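Carbon monoxide dehydrogenase (Thermococcus sp. AM4, PDB 6T7J) catalyses the reversible oxidation of carbon monoxide to carbon dioxide at a nickel-iron-sulfur cluster, here captured without nickel, and probably passes the electrons to a ferredoxin-type partner. Local coordinates at the interface of chains A and B. Residues are numbered along the deposited sequence; one frame, centred on the assembly and turned at random. Chains: chain A/B, Carbon monoxide dehydrogenase.

Contact 1: the interface of chains A and B. Residues chain A 95-96, 99, 557-559; chain B 57, 91, 201, 205-206.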
loop_
_atom_site.group_PDB
_atom_site.type_symbol
_atom_site.label_atom_id
_atom_site.label_comp_id
_atom_site.label_asym_id
_atom_site.label_seq_id
_atom_site.Cartn_x
_atom_site.Cartn_y
_atom_site.Cartn_z
ATOM N N ALA A 95 -2.093 -2.501 4.627
ATOM C CA ALA A 95 -2.275 -3.836 4.064
ATOM C C ALA A 95 -3.498 -4.535 4.652
ATOM O O ALA A 95 -4.243 -5.210 3.928
ATOM C CB ALA A 95 -1.016 -4.672 4.283
ATOM N N GLY A 96 -3.727 -4.388 5.959
ATOM C CA GLY A 96 -4.911 -4.999 6.553
ATOM C C GLY A 96 -6.204 -4.396 6.026
ATOM O O GLY A 96 -7.149 -5.117 5.661
ATOM N N ALA A 99 -6.763 -5.713 2.505
ATOM C CA ALA A 99 -7.308 -7.066 2.457
ATOM C C ALA A 99 -8.810 -7.055 2.720
ATOM O O ALA A 99 -9.599 -7.637 1.955
ATOM C CB ALA A 99 -6.586 -7.957 3.466
ATOM N N SER A 557 -1.468 -11.032 11.724
ATOM C CA SER A 557 -1.697 -10.467 10.403
ATOM C C SER A 557 -1.776 -8.944 10.451
ATOM O O SER A 557 -2.044 -8.338 11.490
ATOM C CB SER A 557 -2.982 -11.031 9.797
ATOM O OG SER A 557 -4.124 -10.409 10.363
ATOM N N GLU A 558 -1.539 -8.326 9.291
ATOM C CA GLU A 558 -1.742 -6.887 9.162
ATOM C C GLU A 558 -3.220 -6.528 9.277
ATOM O O GLU A 558 -3.565 -5.424 9.728
ATOM C CB GLU A 558 -1.154 -6.399 7.836
ATOM C CG GLU A 558 0.368 -6.517 7.757
ATOM C CD GLU A 558 0.898 -6.501 6.329
ATOM O OE1 GLU A 558 1.826 -5.714 6.046
ATOM O OE2 GLU A 558 0.391 -7.274 5.489
ATOM N N LYS A 559 -4.104 -7.452 8.884
ATOM C CA LYS A 559 -5.530 -7.278 9.140
ATOM C C LYS A 559 -5.802 -7.097 10.627
ATOM O O LYS A 559 -6.633 -6.269 11.016
ATOM C CB LYS A 559 -6.310 -8.474 8.598
ATOM C CG LYS A 559 -6.758 -8.330 7.157
ATOM C CD LYS A 559 -7.437 -9.601 6.672
ATOM C CE LYS A 559 -6.482 -10.778 6.707
ATOM N NZ LYS A 559 -7.186 -12.076 6.531
ATOM N N ASN B 57 6.100 -8.991 6.569
ATOM C CA ASN B 57 4.695 -8.803 6.293
ATOM C C ASN B 57 3.730 -9.308 7.347
ATOM O O ASN B 57 2.550 -9.080 7.253
ATOM C CB ASN B 57 4.342 -9.320 4.914
ATOM C CG ASN B 57 4.929 -8.476 3.825
ATOM O OD1 ASN B 57 5.710 -7.611 4.078
ATOM N ND2 ASN B 57 4.555 -8.739 2.617
ATOM N N ARG B 91 5.252 -4.103 -3.453
ATOM C CA ARG B 91 4.947 -2.999 -2.547
ATOM C C ARG B 91 5.716 -1.738 -2.927
ATOM O O ARG B 91 5.205 -0.625 -2.750
ATOM C CB ARG B 91 5.228 -3.402 -1.101
ATOM C CG ARG B 91 4.226 -4.415 -0.567
ATOM C CD ARG B 91 4.087 -4.357 0.942
ATOM N NE ARG B 91 3.018 -5.240 1.403
ATOM C CZ ARG B 91 2.821 -5.581 2.672
ATOM N NH1 ARG B 91 3.622 -5.111 3.619
ATOM N NH2 ARG B 91 1.822 -6.395 2.993
ATOM N N MET B 201 -1.393 -4.044 -2.149
ATOM C CA MET B 201 -1.279 -4.189 -0.696
ATOM C C MET B 201 -2.006 -5.432 -0.190
ATOM O O MET B 201 -1.617 -6.007 0.834
ATOM C CB MET B 201 -1.801 -2.936 0.009
ATOM C CG MET B 201 -0.924 -1.708 -0.199
ATOM S SD MET B 201 0.839 -2.086 -0.093
ATOM C CE MET B 201 0.997 -2.487 1.650
ATOM N N HIS B 205 -0.154 -9.228 1.266
ATOM C CA HIS B 205 -0.559 -9.660 2.596
ATOM C C HIS B 205 -0.258 -11.143 2.774
ATOM O O HIS B 205 -0.243 -11.912 1.806
ATOM C CB HIS B 205 -2.052 -9.383 2.795
ATOM C CG HIS B 205 -2.533 -9.574 4.198
ATOM N ND1 HIS B 205 -2.767 -10.819 4.743
ATOM C CD2 HIS B 205 -2.853 -8.677 5.160
ATOM C CE1 HIS B 205 -3.195 -10.680 5.984
ATOM N NE2 HIS B 205 -3.257 -9.389 6.262
ATOM N N ILE B 206 0.014 -11.545 4.019
ATOM C CA ILE B 206 0.395 -12.930 4.265
ATOM C C ILE B 206 -0.718 -13.857 3.799
ATOM O O ILE B 206 -1.904 -13.623 4.063
ATOM C CB ILE B 206 0.732 -13.163 5.746
ATOM C CG1 ILE B 206 1.028 -14.648 5.955
ATOM C CG2 ILE B 206 -0.413 -12.716 6.653
ATOM C CD1 ILE B 206 1.735 -14.970 7.220
HETATM O O HOH W 1 -0.010 -9.528 6.550
#

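Contact 2: the interface of chains A and B. Residues chain A 203, 208-211, 214; chain B 365-369.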
loop_
_atom_site.group_PDB
_atom_site.type_symbol
_atom_site.label_atom_id
_atom_site.label_comp_id
_atom_site.label_asym_id
_atom_site.label_seq_id
_atom_site.Cartn_x
_atom_site.Cartn_y
_atom_site.Cartn_z
ATOM N N ARG A 203 2.303 8.406 2.090
ATOM C CA ARG A 203 2.899 9.071 3.247
ATOM C C ARG A 203 4.189 8.386 3.680
ATOM O O ARG A 203 5.157 9.054 4.065
ATOM C CB ARG A 203 1.903 9.098 4.407
ATOM C CG ARG A 203 0.831 10.165 4.304
ATOM C CD ARG A 203 -0.074 10.147 5.530
ATOM N NE ARG A 203 -1.156 11.124 5.426
ATOM C CZ ARG A 203 -1.155 12.310 6.026
ATOM N NH1 ARG A 203 -2.183 13.132 5.868
ATOM N NH2 ARG A 203 -0.128 12.675 6.781
ATOM N N VAL A 208 8.175 11.987 2.467
ATOM C CA VAL A 208 6.830 12.552 2.483
ATOM C C VAL A 208 6.446 12.902 3.919
ATOM O O VAL A 208 6.715 14.018 4.377
ATOM C CB VAL A 208 5.817 11.608 1.810
ATOM C CG1 VAL A 208 4.550 12.364 1.461
ATOM C CG2 VAL A 208 6.420 11.021 0.545
ATOM N N ASP A 209 5.833 11.972 4.652
ATOM C CA ASP A 209 5.400 12.237 6.025
ATOM C C ASP A 209 6.385 11.599 7.000
ATOM O O ASP A 209 6.474 10.369 7.092
ATOM C CB ASP A 209 3.981 11.728 6.271
ATOM C CG ASP A 209 3.350 12.330 7.528
ATOM O OD1 ASP A 209 4.083 12.941 8.340
ATOM O OD2 ASP A 209 2.118 12.193 7.704
ATOM N N ALA A 210 7.113 12.440 7.739
ATOM C CA ALA A 210 8.074 11.983 8.732
ATOM C C ALA A 210 7.603 12.173 10.166
ATOM O O ALA A 210 8.294 11.726 11.088
ATOM C CB ALA A 210 9.417 12.707 8.547
ATOM N N ASP A 211 6.462 12.817 10.380
ATOM C CA ASP A 211 5.957 13.052 11.728
ATOM C C ASP A 211 5.186 11.827 12.211
ATOM O O ASP A 211 4.257 11.382 11.531
ATOM C CB ASP A 211 5.053 14.286 11.750
ATOM C CG ASP A 211 4.764 14.786 13.158
ATOM O OD1 ASP A 211 4.334 13.983 14.011
ATOM O OD2 ASP A 211 4.959 15.992 13.412
ATOM N N SER A 214 1.140 12.599 12.685
ATOM C CA SER A 214 0.309 12.643 11.485
ATOM C C SER A 214 0.227 11.274 10.820
ATOM O O SER A 214 -0.841 10.874 10.338
ATOM C CB SER A 214 0.842 13.691 10.508
ATOM O OG SER A 214 2.245 13.582 10.339
ATOM N N LYS B 365 0.012 16.201 4.037
ATOM C CA LYS B 365 0.638 14.893 3.910
ATOM C C LYS B 365 2.154 14.950 4.041
ATOM O O LYS B 365 2.805 13.901 4.007
ATOM C CB LYS B 365 0.252 14.250 2.573
ATOM C CG LYS B 365 -1.236 13.967 2.434
ATOM C CD LYS B 365 -1.545 13.241 1.140
ATOM C CE LYS B 365 -1.310 14.130 -0.071
ATOM N NZ LYS B 365 -2.288 15.256 -0.145
ATOM N N GLY B 366 2.730 16.139 4.195
ATOM C CA GLY B 366 4.167 16.270 4.319
ATOM C C GLY B 366 4.600 16.996 5.575
ATOM O O GLY B 366 4.997 18.164 5.522
ATOM N N HIS B 367 4.526 16.316 6.713
ATOM C CA HIS B 367 4.948 16.879 7.987
ATOM C C HIS B 367 6.347 16.387 8.329
ATOM O O HIS B 367 6.682 15.219 8.097
ATOM C CB HIS B 367 3.975 16.502 9.105
ATOM C CG HIS B 367 2.588 17.033 8.907
ATOM N ND1 HIS B 367 2.201 18.285 9.333
ATOM C CD2 HIS B 367 1.495 16.477 8.336
ATOM C CE1 HIS B 367 0.930 18.479 9.029
ATOM N NE2 HIS B 367 0.479 17.397 8.422
ATOM N N ILE B 368 7.168 17.287 8.872
ATOM C CA ILE B 368 8.505 16.964 9.328
ATOM C C ILE B 368 8.682 17.597 10.715
ATOM O O ILE B 368 8.593 18.827 10.828
ATOM C CB ILE B 368 9.602 17.452 8.374
ATOM C CG1 ILE B 368 9.292 17.034 6.933
ATOM C CG2 ILE B 368 10.958 16.912 8.794
ATOM C CD1 ILE B 368 10.079 17.797 5.892
ATOM N N PRO B 369 8.911 16.823 11.764
ATOM C CA PRO B 369 9.063 17.417 13.103
ATOM C C PRO B 369 10.218 18.407 13.149
ATOM O O PRO B 369 11.317 18.135 12.661
ATOM C CB PRO B 369 9.317 16.201 14.002
ATOM C CG PRO B 369 8.695 15.055 13.263
ATOM C CD PRO B 369 8.923 15.352 11.808
#

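Contact 3: the interface of chains A and B. Residues chain A 91, 94-95, 98, 197, 201; chain B 91, 94-95, 98, 197, 201.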
loop_
_atom_site.group_PDB
_atom_site.type_symbol
_atom_site.label_atom_id
_atom_site.label_comp_id
_atom_site.label_asym_id
_atom_site.label_seq_id
_atom_site.Cartn_x
_atom_site.Cartn_y
_atom_site.Cartn_z
ATOM N N ARG A 91 2.109 1.075 7.124
ATOM C CA ARG A 91 1.979 0.150 6.001
ATOM C C ARG A 91 1.297 -1.147 6.424
ATOM O O ARG A 91 0.565 -1.749 5.628
ATOM C CB ARG A 91 3.346 -0.125 5.376
ATOM C CG ARG A 91 3.898 1.073 4.617
ATOM C CD ARG A 91 4.869 0.673 3.523
ATOM N NE ARG A 91 5.267 1.832 2.728
ATOM C CZ ARG A 91 6.276 1.838 1.864
ATOM N NH1 ARG A 91 6.998 0.742 1.676
ATOM N NH2 ARG A 91 6.564 2.945 1.189
ATOM N N ALA A 94 -2.288 -0.232 6.325
ATOM C CA ALA A 94 -2.697 -0.153 4.928
ATOM C C ALA A 94 -2.975 -1.534 4.356
ATOM O O ALA A 94 -3.990 -1.738 3.683
ATOM C CB ALA A 94 -1.622 0.559 4.107
ATOM N N ALA A 95 -2.093 -2.501 4.627
ATOM C CA ALA A 95 -2.275 -3.836 4.064
ATOM C C ALA A 95 -3.498 -4.535 4.652
ATOM O O ALA A 95 -4.243 -5.210 3.928
ATOM C CB ALA A 95 -1.016 -4.672 4.283
ATOM N N ALA A 98 -6.540 -2.981 3.213
ATOM C CA ALA A 98 -6.653 -3.372 1.811
ATOM C C ALA A 98 -7.212 -4.781 1.664
ATOM O O ALA A 98 -8.036 -5.037 0.778
ATOM C CB ALA A 98 -5.288 -3.270 1.132
ATOM N N VAL A 197 -5.953 3.822 1.762
ATOM C CA VAL A 197 -4.839 2.886 1.600
ATOM C C VAL A 197 -3.727 3.519 0.767
ATOM O O VAL A 197 -2.539 3.483 1.133
ATOM C CB VAL A 197 -5.330 1.567 0.973
ATOM C CG1 VAL A 197 -4.160 0.779 0.394
ATOM C CG2 VAL A 197 -6.081 0.733 2.001
ATOM N N MET A 201 0.263 4.508 1.586
ATOM C CA MET A 201 1.416 4.132 0.765
ATOM C C MET A 201 2.195 5.355 0.284
ATOM O O MET A 201 3.408 5.270 0.060
ATOM C CB MET A 201 0.970 3.278 -0.423
ATOM C CG MET A 201 0.472 1.894 -0.027
ATOM S SD MET A 201 1.490 1.128 1.254
ATOM C CE MET A 201 3.013 0.838 0.350
ATOM N N ARG B 91 5.252 -4.103 -3.453
ATOM C CA ARG B 91 4.947 -2.999 -2.547
ATOM C C ARG B 91 5.716 -1.738 -2.927
ATOM O O ARG B 91 5.205 -0.625 -2.750
ATOM C CB ARG B 91 5.228 -3.402 -1.101
ATOM C CG ARG B 91 4.226 -4.415 -0.567
ATOM C CD ARG B 91 4.087 -4.357 0.942
ATOM N NE ARG B 91 3.018 -5.240 1.403
ATOM C CZ ARG B 91 2.821 -5.581 2.672
ATOM N NH1 ARG B 91 3.622 -5.111 3.619
ATOM N NH2 ARG B 91 1.822 -6.395 2.993
ATOM N N ALA B 94 3.644 -0.326 -5.649
ATOM C CA ALA B 94 2.447 0.255 -5.052
ATOM C C ALA B 94 2.732 1.634 -4.477
ATOM O O ALA B 94 1.961 2.573 -4.695
ATOM C CB ALA B 94 1.898 -0.673 -3.969
ATOM N N ALA B 95 3.846 1.780 -3.753
ATOM C CA ALA B 95 4.150 3.065 -3.128
ATOM C C ALA B 95 4.468 4.136 -4.168
ATOM O O ALA B 95 4.044 5.292 -4.027
ATOM C CB ALA B 95 5.307 2.907 -2.144
ATOM N N ALA B 98 1.304 5.135 -5.824
ATOM C CA ALA B 98 0.499 5.903 -4.879
ATOM C C ALA B 98 0.984 7.344 -4.770
ATOM O O ALA B 98 0.171 8.273 -4.700
ATOM C CB ALA B 98 0.522 5.230 -3.508
ATOM N N VAL B 197 -3.423 0.035 -6.437
ATOM C CA VAL B 197 -2.536 0.148 -5.277
ATOM C C VAL B 197 -3.033 -0.739 -4.137
ATOM O O VAL B 197 -2.267 -1.506 -3.529
ATOM C CB VAL B 197 -2.414 1.618 -4.834
ATOM C CG1 VAL B 197 -1.883 1.707 -3.406
ATOM C CG2 VAL B 197 -1.515 2.392 -5.788
ATOM N N MET B 201 -1.393 -4.044 -2.149
ATOM C CA MET B 201 -1.279 -4.189 -0.696
ATOM C C MET B 201 -2.006 -5.432 -0.190
ATOM O O MET B 201 -1.617 -6.007 0.834
ATOM C CB MET B 201 -1.801 -2.936 0.009
ATOM C CG MET B 201 -0.924 -1.708 -0.199
ATOM S SD MET B 201 0.839 -2.086 -0.093
ATOM C CE MET B 201 0.997 -2.487 1.650
#

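Contact 4: the interface of chains A and B. Residues chain A 105, 162, 194-195, 198; chain B 105, 162, 194-195, 198.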
loop_
_atom_site.group_PDB
_atom_site.type_symbol
_atom_site.label_atom_id
_atom_site.label_comp_id
_atom_site.label_asym_id
_atom_site.label_seq_id
_atom_site.Cartn_x
_atom_site.Cartn_y
_atom_site.Cartn_z
ATOM N N ARG A 105 -15.040 -5.729 -1.665
ATOM C CA ARG A 105 -15.245 -5.385 -3.069
ATOM C C ARG A 105 -15.765 -6.575 -3.859
ATOM O O ARG A 105 -16.649 -6.424 -4.711
ATOM C CB ARG A 105 -13.941 -4.868 -3.677
ATOM C CG ARG A 105 -14.117 -4.051 -4.948
ATOM C CD ARG A 105 -12.808 -3.938 -5.715
ATOM N NE ARG A 105 -11.661 -3.759 -4.830
ATOM C CZ ARG A 105 -11.155 -2.578 -4.487
ATOM N NH1 ARG A 105 -10.109 -2.511 -3.675
ATOM N NH2 ARG A 105 -11.694 -1.460 -4.953
ATOM N N GLY A 162 -14.066 4.571 -3.779
ATOM C CA GLY A 162 -13.312 5.591 -4.482
ATOM C C GLY A 162 -13.965 6.931 -4.760
ATOM O O GLY A 162 -13.557 7.613 -5.704
ATOM N N ASP A 194 -10.082 2.987 -0.697
ATOM C CA ASP A 194 -8.890 2.826 -1.523
ATOM C C ASP A 194 -8.018 4.072 -1.484
ATOM O O ASP A 194 -6.786 3.967 -1.514
ATOM C CB ASP A 194 -9.289 2.494 -2.961
ATOM C CG ASP A 194 -9.996 1.153 -3.078
ATOM O OD1 ASP A 194 -10.040 0.410 -2.075
ATOM O OD2 ASP A 194 -10.509 0.843 -4.175
ATOM N N ARG A 195 -8.634 5.254 -1.386
ATOM C CA ARG A 195 -7.851 6.475 -1.240
ATOM C C ARG A 195 -7.074 6.481 0.071
ATOM O O ARG A 195 -5.928 6.932 0.112
ATOM C CB ARG A 195 -8.746 7.709 -1.326
ATOM C CG ARG A 195 -7.969 9.004 -1.129
ATOM C CD ARG A 195 -8.861 10.184 -0.816
ATOM N NE ARG A 195 -8.083 11.417 -0.719
ATOM C CZ ARG A 195 -8.610 12.636 -0.728
ATOM N NH1 ARG A 195 -7.825 13.700 -0.635
ATOM N NH2 ARG A 195 -9.925 12.790 -0.830
ATOM N N CYS A 198 -4.100 4.123 -0.365
ATOM C CA CYS A 198 -3.105 4.709 -1.254
ATOM C C CYS A 198 -2.395 5.885 -0.593
ATOM O O CYS A 198 -1.193 6.089 -0.801
ATOM C CB CYS A 198 -3.774 5.124 -2.564
ATOM S SG CYS A 198 -2.874 6.323 -3.549
ATOM N N ARG B 105 -4.022 13.570 -7.840
ATOM C CA ARG B 105 -5.294 13.834 -7.172
ATOM C C ARG B 105 -5.372 15.270 -6.680
ATOM O O ARG B 105 -6.422 15.914 -6.792
ATOM C CB ARG B 105 -5.485 12.859 -6.009
ATOM C CG ARG B 105 -6.926 12.708 -5.544
ATOM C CD ARG B 105 -6.994 12.084 -4.159
ATOM N NE ARG B 105 -6.003 11.025 -3.978
ATOM C CZ ARG B 105 -6.240 9.734 -4.186
ATOM N NH1 ARG B 105 -5.279 8.841 -3.997
ATOM N NH2 ARG B 105 -7.438 9.331 -4.586
ATOM N N GLY B 162 -11.085 5.776 -8.762
ATOM C CA GLY B 162 -11.863 4.765 -8.071
ATOM C C GLY B 162 -13.103 4.204 -8.737
ATOM O O GLY B 162 -13.996 3.721 -8.034
ATOM N N ASP B 194 -6.363 3.778 -7.503
ATOM C CA ASP B 194 -6.362 3.448 -6.082
ATOM C C ASP B 194 -6.699 1.982 -5.854
ATOM O O ASP B 194 -6.153 1.355 -4.938
ATOM C CB ASP B 194 -7.344 4.348 -5.332
ATOM C CG ASP B 194 -6.938 5.813 -5.366
ATOM O OD1 ASP B 194 -5.820 6.114 -5.833
ATOM O OD2 ASP B 194 -7.741 6.665 -4.925
ATOM N N ARG B 195 -7.568 1.411 -6.693
ATOM C CA ARG B 195 -7.853 -0.015 -6.590
ATOM C C ARG B 195 -6.616 -0.849 -6.897
ATOM O O ARG B 195 -6.378 -1.870 -6.248
ATOM C CB ARG B 195 -8.997 -0.410 -7.521
ATOM C CG ARG B 195 -9.290 -1.904 -7.477
ATOM C CD ARG B 195 -10.122 -2.375 -8.649
ATOM N NE ARG B 195 -10.449 -3.793 -8.522
ATOM C CZ ARG B 195 -11.380 -4.412 -9.239
ATOM N NH1 ARG B 195 -11.609 -5.705 -9.055
ATOM N NH2 ARG B 195 -12.081 -3.738 -10.142
ATOM N N CYS B 198 -4.332 -0.654 -3.840
ATOM C CA CYS B 198 -4.889 -1.420 -2.732
ATOM C C CYS B 198 -4.815 -2.919 -3.002
ATOM O O CYS B 198 -4.586 -3.712 -2.081
ATOM C CB CYS B 198 -6.326 -0.969 -2.473
ATOM S SG CYS B 198 -7.346 -2.119 -1.547
#

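Contact 1: the interface of chains A and B
B:His205 and A:Glu558 bury much of the surface here and touch each other, ring CD2 against CB. CG of B:His205 stands anti to the backbone N (chi1 -170°), which carries the ring out to the start of helix 558-569. B:His205 NE2 faces the backbone N of A:Lys559, in the ring plane, through a weak hydrogen bond of 3.4 Å. The A:Lys559 and B:His205 side chains cross at about a right angle, with A:Lys559 CE 3.4 Å from B:His205 CE1. B:His205 ND1 donates to B:Ile206 O at 3.0 Å, which should limit rotation of the ring. A:Glu558 reaches tip to tip toward B:Arg91, carboxylate and guanidinium nearly coplanar (22° apart). B:Arg91 NH1 donates to A:Glu558 OE1 at 3.1 Å, and B:Arg91 NH2 to A:Glu558 OE2 at 3.0 Å, each on a syn lone pair. The side-chain amide of B:Asn57 lies over one guanidinium face and B:Met201 CE over the other. A water over the B:His205 ring joins A:Glu558 OE2, the backbone O of B:Asn57 and the backbone N of B:Ile206. An alanine in place of A:Glu558 would probably leave the B:Arg91 guanidinium without its carboxylate mate and the water without one anchor. A:Ser557 and A:Lys559 line the pocket of the active-site cluster, here broken and Ni-free; B:Asn57 and B:Ile206 line that of an electron-transfer cubane. The contact brings these pockets together and is likely to fix their spacing.

Contact 2: the interface of chains A and B
A:Ala210 and B:His367 join two loops in a mostly backbone-led interface that is likely to fasten the carbon monoxide dehydrogenase dimer, an enzyme of the prismane/CO dehydrogenase family, away from its central helices. The A:Ala210 N donates to B:His367 O at 2.8 Å, nearly along the C=O axis (172°). The next amide, A:Asp211 N, adds only a weak bond to the same oxygen. B:His367 buries 75 Å² of its surface. Its CG stands anti to the carbonyl carbon (chi1 -63°), which turns the ring toward the start of helix 212-242. There B:His367 CD2, at the ring edge, touches A:Ser214 CB at 3.6 Å. The B:His367 CB rests on A:Asp211 CB, and B:Pro369 CG packs on A:Asp211 CA at 3.7 Å. A:Asp209 shapes the receiving loop from within. A:Asp209 OD1 accepts from A:Ser214 OG at 2.8 Å on the syn lone pair. The same oxygen is met on its anti side by A:Asp211 N, well out of the carboxylate plane. A:Asp209 OD2 lies in the guanidinium plane of A:Arg203 and takes a salt bridge from its NH2; the donor meets this oxygen on its anti side, 30° out of the carboxylate plane. The A:Arg203 guanidinium, fixed in this way, lays one face against B:Lys365, whose CA sits 3.5 Å above the plane toward the rim. B:Lys365 O meets A:Val208 CG1 and A:Asp209 CB, both at 3.4 Å.

Contact 3: the interface of chains A and B
A:Met201 and B:Met201 meet tip to tip across the two-fold axis, sulfur to sulfur, with A:Met201 SD 3.5 Å from B:Met201 SD. A:Met201 SD also touches the B:Met201 CE methyl at 3.7 Å, and the reverse holds. Each chain leaves the backbone with CG anti to the carbonyl carbon and then bends at chi2 (-42°) and chi3 (-68°). The fold-back brings the thioethers together and carries each methyl on toward A:Ala95 or B:Ala95 of the other subunit. No polar atom of one chain lies within bonding distance of the other here, and the patch rests on packing. Each methionine buries about 80 Å² of its surface. The stem of the side chain is held as well: A:Met201 CB lies 3.7 Å from B:Ala98 CB. A:Val197 slides past B:Met201 in the opposite direction, with A:Val197 CG1 4.1 Å from B:Met201 CG. The twin contacts repeat all this with the chains exchanged. Further out, the A:Arg91 guanidinium turns one face to its own A:Met201 CE, and the A:Arg91 NH2 lies against B:Ala95 CB. The small alanines probably allow the helices to come close. The patch is where helices 81-115 and 193-203 of both subunits come together at the dimer axis.

Contact 4: the interface of chains A and B
A:Asp194 and B:Asp194 face each other at the two-fold axis of a helix-to-helix interface that joins the subunits of this prismane/CO dehydrogenase family enzyme. A:Asp194 CB and B:Asp194 CB are 3.6 Å apart, yet the carboxylates turn away from each other, with A:Asp194 OD2 and B:Asp194 OD2 6.5 Å apart. Each acid is paired within its own chain. A:Arg105 NH2 donates to A:Asp194 OD2 at 2.7 Å, a nearly straight bond (174°) in the guanidinium plane and on the syn lone pair. The A:Arg105 chain is bent at chi3 (-39°), which helps to lay its guanidinium over the partner chain. B:Arg195 CG sits 3.5 Å above the centre of one face of the A:Arg105 guanidinium. The A:Arg105 and B:Arg195 guanidinium planes are 13° apart, and the side chains cross obliquely. In the plane at the edge, A:Arg105 NH1 meets B:Cys198 SG at 3.5 Å. The B:Arg195 chain is extended, and its guanidinium has A:Arg105 CD against one face, toward the rim. Packing of these stems, rather than a polar bond across, makes the contact. A leucine in place of A:Arg105 would probably leave the A:Asp194 carboxylate without its mate and free to turn near B:Asp194. A:Gly162 CA and B:Gly162 CA touch at 4.0 Å.

Contact 1 and contact 3 lie about 9 Å apart, centre to centre of their C-alpha atoms, and share A:Ala95, B:Arg91 and B:Met201. Contact 4 is about 10 Å from contact 3, uses the same two helices, 81-115 and 193-203, and adds the end of helix 146-162. Contact 2 stands further off, about 17 Å from contact 3, though A:Arg203 ends the same helix 193-203. Contacts 3 and 4 straddle the two-fold axis, while contacts 1 and 2 each recur with the chains exchanged. The central helices appear to form the core of the interface, with contact 1 reaching toward cluster pockets and contact 2 toward loops.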